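Local coordinates for protein putative xanthine dehydrogenase YAGS fad-binding subunit (Escherichia coli, PDB 5G5G) that probably oxidises aldehydes to carboxylic acids as the molybdenum-binding subunit of a periplasmic aldehyde oxidase, holding its metal on a pterin cytosine dinucleotide, at residues 378-383 / 433-438; 364-369 / 374-379; 405-410 / 608-613; 320-325 / 359-364. All blocks are in the same frame, centred on the assembly; numbering follows the deposited sequence.

Contact 1: 378-383 / 433-438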
loop_
_atom_site.group_PDB
_atom_site.type_symbol
_atom_site.label_atom_id
_atom_site.label_comp_id
_atom_site.label_asym_id
_atom_site.label_seq_id
_atom_site.Cartn_x
_atom_site.Cartn_y
_atom_site.Cartn_z
ATOM N N GLU C 378 -25.568 13.383 18.663
ATOM C CA GLU C 378 -26.071 13.831 19.962
ATOM C C GLU C 378 -25.742 12.861 21.095
ATOM O O GLU C 378 -25.493 13.277 22.220
ATOM C CB GLU C 378 -27.587 14.045 19.918
ATOM C CG GLU C 378 -27.995 15.285 19.100
ATOM C CD GLU C 378 -27.389 16.611 19.616
ATOM O OE1 GLU C 378 -27.103 16.803 20.831
ATOM O OE2 GLU C 378 -27.190 17.491 18.767
ATOM N N PHE C 379 -25.744 11.559 20.775
ATOM C CA PHE C 379 -25.437 10.552 21.766
ATOM C C PHE C 379 -24.028 10.689 22.305
ATOM O O PHE C 379 -23.815 10.546 23.477
ATOM C CB PHE C 379 -25.644 9.132 21.187
ATOM C CG PHE C 379 -25.517 8.042 22.208
ATOM C CD1 PHE C 379 -26.550 7.787 23.095
ATOM C CD2 PHE C 379 -24.378 7.260 22.264
ATOM C CE1 PHE C 379 -26.456 6.778 24.040
ATOM C CE2 PHE C 379 -24.294 6.215 23.181
ATOM C CZ PHE C 379 -25.317 5.975 24.069
ATOM N N ARG C 380 -23.066 10.924 21.427
ATOM C CA ARG C 380 -21.665 11.163 21.826
ATOM C C ARG C 380 -21.529 12.462 22.588
ATOM O O ARG C 380 -20.834 12.506 23.596
ATOM C CB ARG C 380 -20.742 11.120 20.615
ATOM C CG ARG C 380 -20.647 9.752 19.982
ATOM C CD ARG C 380 -19.702 9.799 18.775
ATOM N NE ARG C 380 -19.438 8.448 18.262
ATOM C CZ ARG C 380 -20.292 7.755 17.507
ATOM N NH1 ARG C 380 -21.451 8.278 17.131
ATOM N NH2 ARG C 380 -19.963 6.524 17.085
ATOM N N ILE C 381 -22.251 13.505 22.193
ATOM C CA ILE C 381 -22.170 14.782 22.896
ATOM C C ILE C 381 -22.685 14.594 24.324
ATOM O O ILE C 381 -22.056 15.082 25.280
ATOM C CB ILE C 381 -22.914 15.896 22.120
ATOM C CG1 ILE C 381 -22.127 16.219 20.834
ATOM C CG2 ILE C 381 -23.049 17.175 22.967
ATOM C CD1 ILE C 381 -22.914 17.054 19.820
ATOM N N LEU C 382 -23.856 13.945 24.472
ATOM C CA LEU C 382 -24.420 13.663 25.772
ATOM C C LEU C 382 -23.458 12.950 26.719
ATOM O O LEU C 382 -23.580 13.122 27.924
ATOM C CB LEU C 382 -25.645 12.789 25.596
ATOM C CG LEU C 382 -26.597 12.549 26.708
ATOM C CD1 LEU C 382 -27.390 13.848 26.915
ATOM C CD2 LEU C 382 -27.535 11.384 26.355
ATOM N N ASN C 383 -22.610 12.070 26.156
ATOM C CA ASN C 383 -21.678 11.220 26.908
ATOM C C ASN C 383 -20.207 11.708 26.895
ATOM O O ASN C 383 -19.263 10.952 27.133
ATOM C CB ASN C 383 -21.814 9.783 26.360
ATOM C CG ASN C 383 -23.076 9.138 26.854
ATOM O OD1 ASN C 383 -23.219 8.965 28.054
ATOM N ND2 ASN C 383 -24.051 8.921 25.969
ATOM N N HIS C 433 -25.100 7.528 5.215
ATOM C CA HIS C 433 -24.310 8.470 5.954
ATOM C C HIS C 433 -23.979 7.885 7.310
ATOM O O HIS C 433 -24.852 7.276 7.944
ATOM C CB HIS C 433 -25.072 9.800 6.116
ATOM C CG HIS C 433 -25.477 10.411 4.818
ATOM N ND1 HIS C 433 -26.692 10.151 4.220
ATOM C CD2 HIS C 433 -24.782 11.183 3.942
ATOM C CE1 HIS C 433 -26.770 10.806 3.076
ATOM N NE2 HIS C 433 -25.601 11.394 2.857
ATOM N N GLY C 434 -22.721 8.001 7.713
ATOM C CA GLY C 434 -22.226 7.492 8.998
ATOM C C GLY C 434 -21.291 8.457 9.678
ATOM O O GLY C 434 -20.641 9.290 9.029
ATOM N N VAL C 435 -21.214 8.328 11.010
ATOM C CA VAL C 435 -20.304 9.101 11.792
ATOM C C VAL C 435 -19.585 8.239 12.791
ATOM O O VAL C 435 -20.131 7.219 13.251
ATOM C CB VAL C 435 -21.053 10.245 12.537
ATOM C CG1 VAL C 435 -22.103 9.678 13.506
ATOM C CG2 VAL C 435 -20.112 11.199 13.243
ATOM N N ALA C 436 -18.382 8.684 13.148
ATOM C CA ALA C 436 -17.641 8.100 14.284
ATOM C C ALA C 436 -16.707 9.143 14.885
ATOM O O ALA C 436 -16.285 10.103 14.195
ATOM C CB ALA C 436 -16.836 6.873 13.862
ATOM N N ALA C 437 -16.328 8.917 16.147
ATOM C CA ALA C 437 -15.319 9.695 16.830
ATOM C C ALA C 437 -13.940 9.068 16.636
ATOM O O ALA C 437 -13.807 7.848 16.533
ATOM C CB ALA C 437 -15.616 9.756 18.304
ATOM N N GLY C 438 -12.936 9.940 16.611
ATOM C CA GLY C 438 -11.557 9.588 16.745
ATOM C C GLY C 438 -10.944 10.133 18.027
ATOM O O GLY C 438 -11.364 11.146 18.556
HETATM O O HOH W 1 -22.140 6.520 15.186
#

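Contact 2: 364-369 / 374-379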
loop_
_atom_site.group_PDB
_atom_site.type_symbol
_atom_site.label_atom_id
_atom_site.label_comp_id
_atom_site.label_asym_id
_atom_site.label_seq_id
_atom_site.Cartn_x
_atom_site.Cartn_y
_atom_site.Cartn_z
ATOM N N ALA C 364 -20.302 -0.067 18.062
ATOM C CA ALA C 364 -21.084 -0.342 19.272
ATOM C C ALA C 364 -21.848 0.881 19.736
ATOM O O ALA C 364 -23.034 0.806 20.073
ATOM C CB ALA C 364 -20.216 -0.926 20.405
ATOM N N ILE C 365 -21.198 2.050 19.680
ATOM C CA ILE C 365 -21.859 3.283 20.073
ATOM C C ILE C 365 -23.009 3.594 19.095
ATOM O O ILE C 365 -24.080 4.020 19.524
ATOM C CB ILE C 365 -20.817 4.441 20.119
ATOM C CG1 ILE C 365 -19.833 4.281 21.321
ATOM C CG2 ILE C 365 -21.473 5.830 20.189
ATOM C CD1 ILE C 365 -20.433 4.354 22.693
ATOM N N ASP C 366 -22.788 3.403 17.800
ATOM C CA ASP C 366 -23.847 3.568 16.799
ATOM C C ASP C 366 -25.002 2.619 17.120
ATOM O O ASP C 366 -26.170 3.022 17.041
ATOM C CB ASP C 366 -23.325 3.334 15.391
ATOM C CG ASP C 366 -24.215 3.969 14.328
ATOM O OD1 ASP C 366 -24.359 5.205 14.324
ATOM O OD2 ASP C 366 -24.740 3.226 13.483
ATOM N N GLU C 367 -24.697 1.370 17.486
ATOM C CA GLU C 367 -25.758 0.401 17.869
ATOM C C GLU C 367 -26.535 0.829 19.108
ATOM O O GLU C 367 -27.765 0.727 19.141
ATOM C CB GLU C 367 -25.215 -1.016 18.063
ATOM C CG GLU C 367 -24.549 -1.602 16.794
ATOM C CD GLU C 367 -24.263 -3.086 16.885
ATOM O OE1 GLU C 367 -25.233 -3.794 17.209
ATOM O OE2 GLU C 367 -23.107 -3.498 16.639
ATOM N N LEU C 368 -25.805 1.318 20.127
ATOM C CA LEU C 368 -26.456 1.737 21.343
ATOM C C LEU C 368 -27.313 2.977 21.131
ATOM O O LEU C 368 -28.422 3.037 21.615
ATOM C CB LEU C 368 -25.439 1.926 22.467
ATOM C CG LEU C 368 -26.010 2.251 23.846
ATOM C CD1 LEU C 368 -26.991 1.214 24.402
ATOM C CD2 LEU C 368 -24.846 2.467 24.805
ATOM N N ALA C 369 -26.812 3.942 20.350
ATOM C CA ALA C 369 -27.560 5.165 20.056
ATOM C C ALA C 369 -28.882 4.815 19.324
ATOM O O ALA C 369 -29.948 5.328 19.651
ATOM C CB ALA C 369 -26.707 6.126 19.227
ATOM N N ILE C 374 -31.595 7.797 19.831
ATOM C CA ILE C 374 -30.895 9.087 19.932
ATOM C C ILE C 374 -29.977 9.183 18.743
ATOM O O ILE C 374 -29.274 8.238 18.436
ATOM C CB ILE C 374 -30.106 9.167 21.262
ATOM C CG1 ILE C 374 -31.098 9.061 22.459
ATOM C CG2 ILE C 374 -29.279 10.442 21.331
ATOM C CD1 ILE C 374 -30.388 9.000 23.800
ATOM N N ASP C 375 -29.982 10.333 18.075
ATOM C CA ASP C 375 -29.034 10.617 16.980
ATOM C C ASP C 375 -27.607 10.327 17.449
ATOM O O ASP C 375 -27.212 10.708 18.534
ATOM C CB ASP C 375 -29.175 12.083 16.528
ATOM C CG ASP C 375 -28.109 12.490 15.555
ATOM O OD1 ASP C 375 -27.049 12.925 16.031
ATOM O OD2 ASP C 375 -28.323 12.366 14.333
ATOM N N PRO C 376 -26.804 9.655 16.615
ATOM C CA PRO C 376 -25.492 9.208 17.095
ATOM C C PRO C 376 -24.496 10.341 17.385
ATOM O O PRO C 376 -23.577 10.161 18.191
ATOM C CB PRO C 376 -24.967 8.288 15.962
ATOM C CG PRO C 376 -25.820 8.600 14.815
ATOM C CD PRO C 376 -27.136 9.113 15.308
ATOM N N VAL C 377 -24.674 11.494 16.754
ATOM C CA VAL C 377 -23.837 12.671 17.105
ATOM C C VAL C 377 -24.266 13.161 18.464
ATOM O O VAL C 377 -23.441 13.327 19.336
ATOM C CB VAL C 377 -23.945 13.799 16.068
ATOM C CG1 VAL C 377 -23.243 15.062 16.562
ATOM C CG2 VAL C 377 -23.421 13.353 14.712
ATOM N N GLU C 378 -25.568 13.383 18.663
ATOM C CA GLU C 378 -26.071 13.831 19.962
ATOM C C GLU C 378 -25.742 12.861 21.095
ATOM O O GLU C 378 -25.493 13.277 22.220
ATOM C CB GLU C 378 -27.587 14.045 19.918
ATOM C CG GLU C 378 -27.995 15.285 19.100
ATOM C CD GLU C 378 -27.389 16.611 19.616
ATOM O OE1 GLU C 378 -27.103 16.803 20.831
ATOM O OE2 GLU C 378 -27.190 17.491 18.767
ATOM N N PHE C 379 -25.744 11.559 20.775
ATOM C CA PHE C 379 -25.437 10.552 21.766
ATOM C C PHE C 379 -24.028 10.689 22.305
ATOM O O PHE C 379 -23.815 10.546 23.477
ATOM C CB PHE C 379 -25.644 9.132 21.187
ATOM C CG PHE C 379 -25.517 8.042 22.208
ATOM C CD1 PHE C 379 -26.550 7.787 23.095
ATOM C CD2 PHE C 379 -24.378 7.260 22.264
ATOM C CE1 PHE C 379 -26.456 6.778 24.040
ATOM C CE2 PHE C 379 -24.294 6.215 23.181
ATOM C CZ PHE C 379 -25.317 5.975 24.069
#

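Contact 3: 405-410 / 608-613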
loop_
_atom_site.group_PDB
_atom_site.type_symbol
_atom_site.label_atom_id
_atom_site.label_comp_id
_atom_site.label_asym_id
_atom_site.label_seq_id
_atom_site.Cartn_x
_atom_site.Cartn_y
_atom_site.Cartn_z
ATOM N N LEU C 405 -17.570 17.266 16.483
ATOM C CA LEU C 405 -18.767 16.626 16.005
ATOM C C LEU C 405 -19.771 17.638 15.504
ATOM O O LEU C 405 -20.381 17.460 14.435
ATOM C CB LEU C 405 -19.346 15.759 17.092
ATOM C CG LEU C 405 -18.547 14.510 17.397
ATOM C CD1 LEU C 405 -19.066 13.939 18.672
ATOM C CD2 LEU C 405 -18.627 13.492 16.264
ATOM N N ARG C 406 -19.961 18.721 16.250
ATOM C CA ARG C 406 -20.941 19.763 15.816
ATOM C C ARG C 406 -20.519 20.467 14.532
ATOM O O ARG C 406 -21.329 20.659 13.597
ATOM C CB ARG C 406 -21.219 20.801 16.930
ATOM C CG ARG C 406 -21.962 20.273 18.148
ATOM C CD ARG C 406 -22.550 21.425 18.958
ATOM N NE ARG C 406 -23.558 20.970 19.923
ATOM C CZ ARG C 406 -23.544 21.196 21.240
ATOM N NH1 ARG C 406 -22.600 21.944 21.842
ATOM N NH2 ARG C 406 -24.536 20.695 21.974
ATOM N N THR C 407 -19.235 20.824 14.446
ATOM C CA THR C 407 -18.698 21.466 13.248
ATOM C C THR C 407 -18.809 20.535 12.067
ATOM O O THR C 407 -19.267 20.947 10.980
ATOM C CB THR C 407 -17.222 21.860 13.442
ATOM O OG1 THR C 407 -17.137 22.815 14.502
ATOM C CG2 THR C 407 -16.606 22.476 12.174
ATOM N N GLY C 408 -18.439 19.271 12.282
ATOM C CA GLY C 408 -18.566 18.281 11.232
ATOM C C GLY C 408 -19.979 18.050 10.744
ATOM O O GLY C 408 -20.236 18.031 9.508
ATOM N N ALA C 409 -20.910 17.898 11.688
ATOM C CA ALA C 409 -22.316 17.668 11.330
ATOM C C ALA C 409 -22.833 18.813 10.465
ATOM O O ALA C 409 -23.549 18.581 9.498
ATOM C CB ALA C 409 -23.200 17.523 12.584
ATOM N N ASP C 410 -22.516 20.057 10.863
ATOM C CA ASP C 410 -22.964 21.265 10.136
ATOM C C ASP C 410 -22.391 21.319 8.716
ATOM O O ASP C 410 -23.116 21.556 7.766
ATOM C CB ASP C 410 -22.603 22.561 10.918
ATOM C CG ASP C 410 -23.455 22.764 12.213
ATOM O OD1 ASP C 410 -24.459 22.057 12.436
ATOM O OD2 ASP C 410 -23.113 23.666 13.028
ATOM N N LEU C 608 -15.429 13.607 5.383
ATOM C CA LEU C 608 -15.040 14.794 6.130
ATOM C C LEU C 608 -14.392 14.351 7.434
ATOM O O LEU C 608 -14.926 13.494 8.127
ATOM C CB LEU C 608 -16.217 15.708 6.428
ATOM C CG LEU C 608 -15.952 16.894 7.368
ATOM C CD1 LEU C 608 -14.981 17.887 6.757
ATOM C CD2 LEU C 608 -17.261 17.584 7.737
ATOM N N ALA C 609 -13.245 14.910 7.762
ATOM C CA ALA C 609 -12.642 14.778 9.102
ATOM C C ALA C 609 -12.524 16.169 9.744
ATOM O O ALA C 609 -11.948 17.084 9.145
ATOM C CB ALA C 609 -11.272 14.159 9.018
ATOM N N VAL C 610 -13.025 16.304 10.963
ATOM C CA VAL C 610 -12.791 17.480 11.742
ATOM C C VAL C 610 -11.904 17.094 12.943
ATOM O O VAL C 610 -12.289 16.264 13.773
ATOM C CB VAL C 610 -14.105 18.153 12.201
ATOM C CG1 VAL C 610 -13.806 19.440 12.952
ATOM C CG2 VAL C 610 -15.065 18.439 11.014
ATOM N N CYS C 611 -10.704 17.696 13.021
ATOM C CA CYS C 611 -9.681 17.324 13.986
ATOM C C CYS C 611 -9.317 18.443 14.944
ATOM O O CYS C 611 -9.226 19.642 14.540
ATOM C CB CYS C 611 -8.427 16.941 13.206
ATOM S SG CYS C 611 -8.684 15.546 12.147
ATOM N N ALA C 612 -9.048 18.037 16.187
ATOM C CA ALA C 612 -8.497 18.896 17.234
ATOM C C ALA C 612 -7.193 18.263 17.725
ATOM O O ALA C 612 -7.199 17.248 18.450
ATOM C CB ALA C 612 -9.492 19.035 18.362
ATOM N N ALA C 613 -6.071 18.834 17.257
ATOM C CA ALA C 613 -4.740 18.260 17.467
ATOM C C ALA C 613 -3.741 19.345 17.893
ATOM O O ALA C 613 -2.586 19.419 17.453
ATOM C CB ALA C 613 -4.307 17.573 16.185
#

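Contact 4: 320-325 / 359-364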
loop_
_atom_site.group_PDB
_atom_site.type_symbol
_atom_site.label_atom_id
_atom_site.label_comp_id
_atom_site.label_asym_id
_atom_site.label_seq_id
_atom_site.Cartn_x
_atom_site.Cartn_y
_atom_site.Cartn_z
ATOM N N VAL C 320 -8.299 -1.573 23.981
ATOM C CA VAL C 320 -9.324 -1.175 24.966
ATOM C C VAL C 320 -8.995 0.157 25.584
ATOM O O VAL C 320 -9.815 0.711 26.288
ATOM C CB VAL C 320 -9.540 -2.241 26.041
ATOM C CG1 VAL C 320 -9.874 -3.569 25.387
ATOM C CG2 VAL C 320 -8.321 -2.394 26.927
ATOM N N GLN C 321 -7.793 0.682 25.346
ATOM C CA GLN C 321 -7.395 1.912 26.046
ATOM C C GLN C 321 -8.318 3.077 25.799
ATOM O O GLN C 321 -8.653 3.786 26.759
ATOM C CB GLN C 321 -5.946 2.362 25.750
ATOM C CG GLN C 321 -5.674 3.814 26.238
ATOM C CD GLN C 321 -4.253 4.311 25.960
ATOM O OE1 GLN C 321 -3.421 4.408 26.877
ATOM N NE2 GLN C 321 -3.978 4.633 24.694
ATOM N N GLN C 322 -8.748 3.317 24.557
ATOM C CA GLN C 322 -9.592 4.468 24.292
ATOM C C GLN C 322 -10.891 4.394 25.042
ATOM O O GLN C 322 -11.469 5.436 25.390
ATOM C CB GLN C 322 -9.946 4.677 22.817
ATOM C CG GLN C 322 -10.985 3.750 22.230
ATOM C CD GLN C 322 -10.425 2.369 21.960
ATOM O OE1 GLN C 322 -9.481 2.242 21.175
ATOM N NE2 GLN C 322 -11.025 1.340 22.548
ATOM N N SER C 323 -11.331 3.186 25.323
ATOM C CA SER C 323 -12.597 3.018 26.021
ATOM C C SER C 323 -12.522 3.452 27.483
ATOM O O SER C 323 -13.580 3.554 28.160
ATOM C CB SER C 323 -13.075 1.568 25.904
ATOM O OG SER C 323 -13.262 1.255 24.546
ATOM N N GLU C 324 -11.305 3.639 27.993
ATOM C CA GLU C 324 -11.095 4.116 29.336
ATOM C C GLU C 324 -11.274 5.612 29.435
ATOM O O GLU C 324 -11.420 6.125 30.553
ATOM C CB GLU C 324 -9.691 3.762 29.865
ATOM C CG GLU C 324 -9.502 2.227 29.877
ATOM C CD GLU C 324 -8.086 1.716 30.100
ATOM O OE1 GLU C 324 -7.132 2.532 30.232
ATOM O OE2 GLU C 324 -7.925 0.465 30.093
ATOM N N LEU C 325 -11.238 6.316 28.320
ATOM C CA LEU C 325 -11.173 7.806 28.328
ATOM C C LEU C 325 -12.202 8.500 27.446
ATOM O O LEU C 325 -12.496 9.689 27.656
ATOM C CB LEU C 325 -9.770 8.263 27.835
ATOM C CG LEU C 325 -8.665 7.995 28.825
ATOM C CD1 LEU C 325 -7.284 8.186 28.189
ATOM C CD2 LEU C 325 -8.784 8.839 30.069
ATOM N N MET C 359 -12.502 0.836 15.687
ATOM C CA MET C 359 -13.251 0.077 14.653
ATOM C C MET C 359 -14.414 -0.726 15.300
ATOM O O MET C 359 -15.477 -0.841 14.697
ATOM C CB MET C 359 -12.351 -0.857 13.879
ATOM C CG MET C 359 -11.520 -0.150 12.820
ATOM S SD MET C 359 -10.161 -1.094 12.131
ATOM C CE MET C 359 -11.025 -2.041 10.898
ATOM N N ALA C 360 -14.201 -1.196 16.517
ATOM C CA ALA C 360 -15.238 -1.851 17.321
ATOM C C ALA C 360 -16.107 -0.855 18.116
ATOM O O ALA C 360 -17.335 -0.903 17.995
ATOM C CB ALA C 360 -14.620 -2.875 18.241
ATOM N N LEU C 361 -15.491 -0.034 18.979
ATOM C CA LEU C 361 -16.244 0.807 19.861
ATOM C C LEU C 361 -17.231 1.719 19.129
ATOM O O LEU C 361 -18.381 1.911 19.596
ATOM C CB LEU C 361 -15.304 1.657 20.764
ATOM C CG LEU C 361 -15.941 2.716 21.634
ATOM C CD1 LEU C 361 -16.853 2.012 22.658
ATOM C CD2 LEU C 361 -14.849 3.499 22.331
ATOM N N GLU C 362 -16.795 2.293 18.006
ATOM C CA GLU C 362 -17.611 3.291 17.293
ATOM C C GLU C 362 -18.766 2.683 16.485
ATOM O O GLU C 362 -19.754 3.359 16.228
ATOM C CB GLU C 362 -16.702 4.199 16.442
ATOM C CG GLU C 362 -15.769 5.004 17.325
ATOM C CD GLU C 362 -16.522 5.961 18.260
ATOM O OE1 GLU C 362 -17.287 6.807 17.737
ATOM O OE2 GLU C 362 -16.333 5.888 19.530
ATOM N N ILE C 363 -18.697 1.385 16.208
ATOM C CA ILE C 363 -19.931 0.662 15.752
ATOM C C ILE C 363 -20.843 0.428 16.951
ATOM O O ILE C 363 -22.042 0.649 16.846
ATOM C CB ILE C 363 -19.645 -0.689 15.038
ATOM C CG1 ILE C 363 -18.778 -0.476 13.802
ATOM C CG2 ILE C 363 -20.939 -1.391 14.696
ATOM C CD1 ILE C 363 -18.330 -1.753 13.078
ATOM N N ALA C 364 -20.302 -0.067 18.062
ATOM C CA ALA C 364 -21.084 -0.342 19.272
ATOM C C ALA C 364 -21.848 0.881 19.736
ATOM O O ALA C 364 -23.034 0.806 20.073
ATOM C CB ALA C 364 -20.216 -0.926 20.405
#

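Contact 1: 378-383 / 433-438
Arg380 and Ala437 mark the nearest approach of the two backbones, with their CA atoms 8.2 Å apart. The axes of helix 378-382 and strand 433-438 come within 10.1 Å, and their N-to-C directions differ by 24°. The helix runs roughly along the strand, and Arg380 spans the distance between them. Its CG stands anti to the carbonyl carbon (chi1 -66°), and the chain then runs extended to NE, which carries the guanidinium across to the strand. On the way CD passes Ala437 CB at 4.1 Å. Ala436 CA sits 3.9 Å above one face of the guanidinium, offset toward its rim. The valine and arginine side chains point opposite ways as they pass, with Val435 CG1 3.9 Å from Arg380 NH1.

No direct hydrogen bond joins the segments. A water in the guanidinium plane does so instead. It accepts from Arg380 NH1 at 2.7 Å and donates to Val435 O at 2.9 Å. Val435 O also receives Asn704 ND2. The strongest partner of the arginine is Glu362, whose OE1 forms a salt bridge with NE and also accepts from Ala437 N. An alanine here would remove the guanidinium, and Glu362 would probably be left without its charged mate and the bridging water without the NH1 donor. The polar link between helix and strand thus runs through intermediaries, a carboxylate and a water, while the direct contacts are packing. The buried charge is balanced by Glu362, which probably favours the ionised form of both groups.

Contact 2: 364-369 / 374-379
Phe379 holds its CG anti to the backbone N (chi1 -173°), which swings the ring from helix 376-382 onto Ala369, Ile365 and Leu368. Leu368 has its CG anti to N as well, and the two side chains cross at about a right angle, with Leu368 CD2 3.6 Å from Phe379 CZ. Ile365 CG2 comes at the ring edge, 3.8 Å from Phe379 CD2. Ala369 CB makes an off-centre CH-pi contact, 4.2 Å from the centroid of the Phe379 ring and 30° off its normal.

The turn between the helices is closed by the backbone. Ile374 N donates to Ala369 O at 3.0 Å, almost straight at 178°. Pro376 lies beside Asp366, with Pro376 CB 3.5 Å from Asp366 OD1. The other carboxylate oxygen, OD2, forms a salt bridge with Arg713.

Asp375 is the N-cap of the second helix. Its OD1 accepts from Glu378 N at 3.1 Å through the anti lone pair, and more weakly from Val377 N. An aspartate cap followed by proline in the first turn is a common helix start. Here it begins the second of two consecutive helices, packed across a short turn within the molybdopterin cofactor-binding domain.

Contact 3: 405-410 / 608-613
Val610 and Gly408 bury the most surface here, and Leu608 comes next. Gly408 and Val610 bring helix 405-410 and strand 608-612 closest together, with their CA atoms 5.9 Å apart. The two axes approach to 8.1 Å and run roughly antiparallel, at 156°. The lack of a side chain at Gly408 is consistent with so close an approach. Val610 CG2 rests directly on Gly408 CA at 3.5 Å and lies 3.7 Å from Gly408 N. A CB on this glycine would come only 3.4 Å from Val610 CG2, which is tight.

Val610 turns CG1 anti to its own backbone N (chi1 -177°), and CG2 falls beside that N, where it meets the helix backbone. Its other methyl, CG1, touches CG2 of Thr407, the residue before Gly408, at 4.2 Å. The hydroxyl of Thr407 is engaged elsewhere, with Glu403 O of its own helix. Leu608, two residues before Val610, emerges on the same side of the strand. Its CD2 lies 3.5 Å from Gly408 O and 3.8 Å from Gly408 CA. Leu608 also packs on Lys411 and Phe412 further along the helix.

Backbone bonds tie the strand to its sheet neighbours: Val610 pairs with Gly588, and Ala609 with Glu671 and Ile673. Beyond the strand end, Ala613 touches the pterin cytosine dinucleotide. No hydrogen bond crosses between the segments. Two branched side chains of the strand press mainly on the helix backbone at Gly408, so the fit rests on shape and van der Waals contact.

Contact 4: 320-325 / 359-364
Ser323 OG, which lies against Leu361, is gripped by two polar partners. Gln322 NE2 donates to it at 3.0 Å with an N-H...O angle of 164°, and His304 ND1 is hydrogen-bonded to it as well. The serine oxygen lies in the amide plane of Gln322. That amide is curled back toward its neighbour because Gln322 CG sits between the backbone N and the carbonyl carbon (chi1 76°) and the chain bends again at chi2. NE2 also donates to Ala319 O, so two acceptors fix the rotation of the amide.

Leu361 carries the helix side of the contact. Its CD2 is 3.5 Å from Ser323 OG and 3.9 Å from Gln322 CG, while CD1 lies farther from the hydroxyl, at 4.1 Å. Leu361 also packs on Ile291 of strand 285-293.

An alanine at Ser323 takes away the OG that Gln322 NE2 and His304 ND1 share, so the glutamine amide would probably be freer to turn and His304 ND1 would be without this bond. The buried hydroxyl is satisfied by Gln322 and His304, and it meets the helix only through the apolar end of Leu361.

In the fold
Contacts 1 and 2 lie closest, their centres 6 Å apart, and share helix 376-382; Arg380 CZ packs on Ile365 CG2 at 3.5 Å. The 359-364 segment of contact 4 lies on helix 354-372, as does 364-369 of contact 2, and contact 4 meets contact 1 through Glu362, whose OE1 is 2.8 Å from Arg380 NE. Contacts 1 and 3 reach the same sheet, and their helices also touch, Arg380 CB lying 3.8 Å from Leu405 CD1. Contacts 3 and 4 do not touch. The Gln322 side chain of contact 4 stays about 14 Å from the dioxothiomolybdenum ion, while Ala613, at the end of the strand segment of contact 3, touches the pterin dinucleotide.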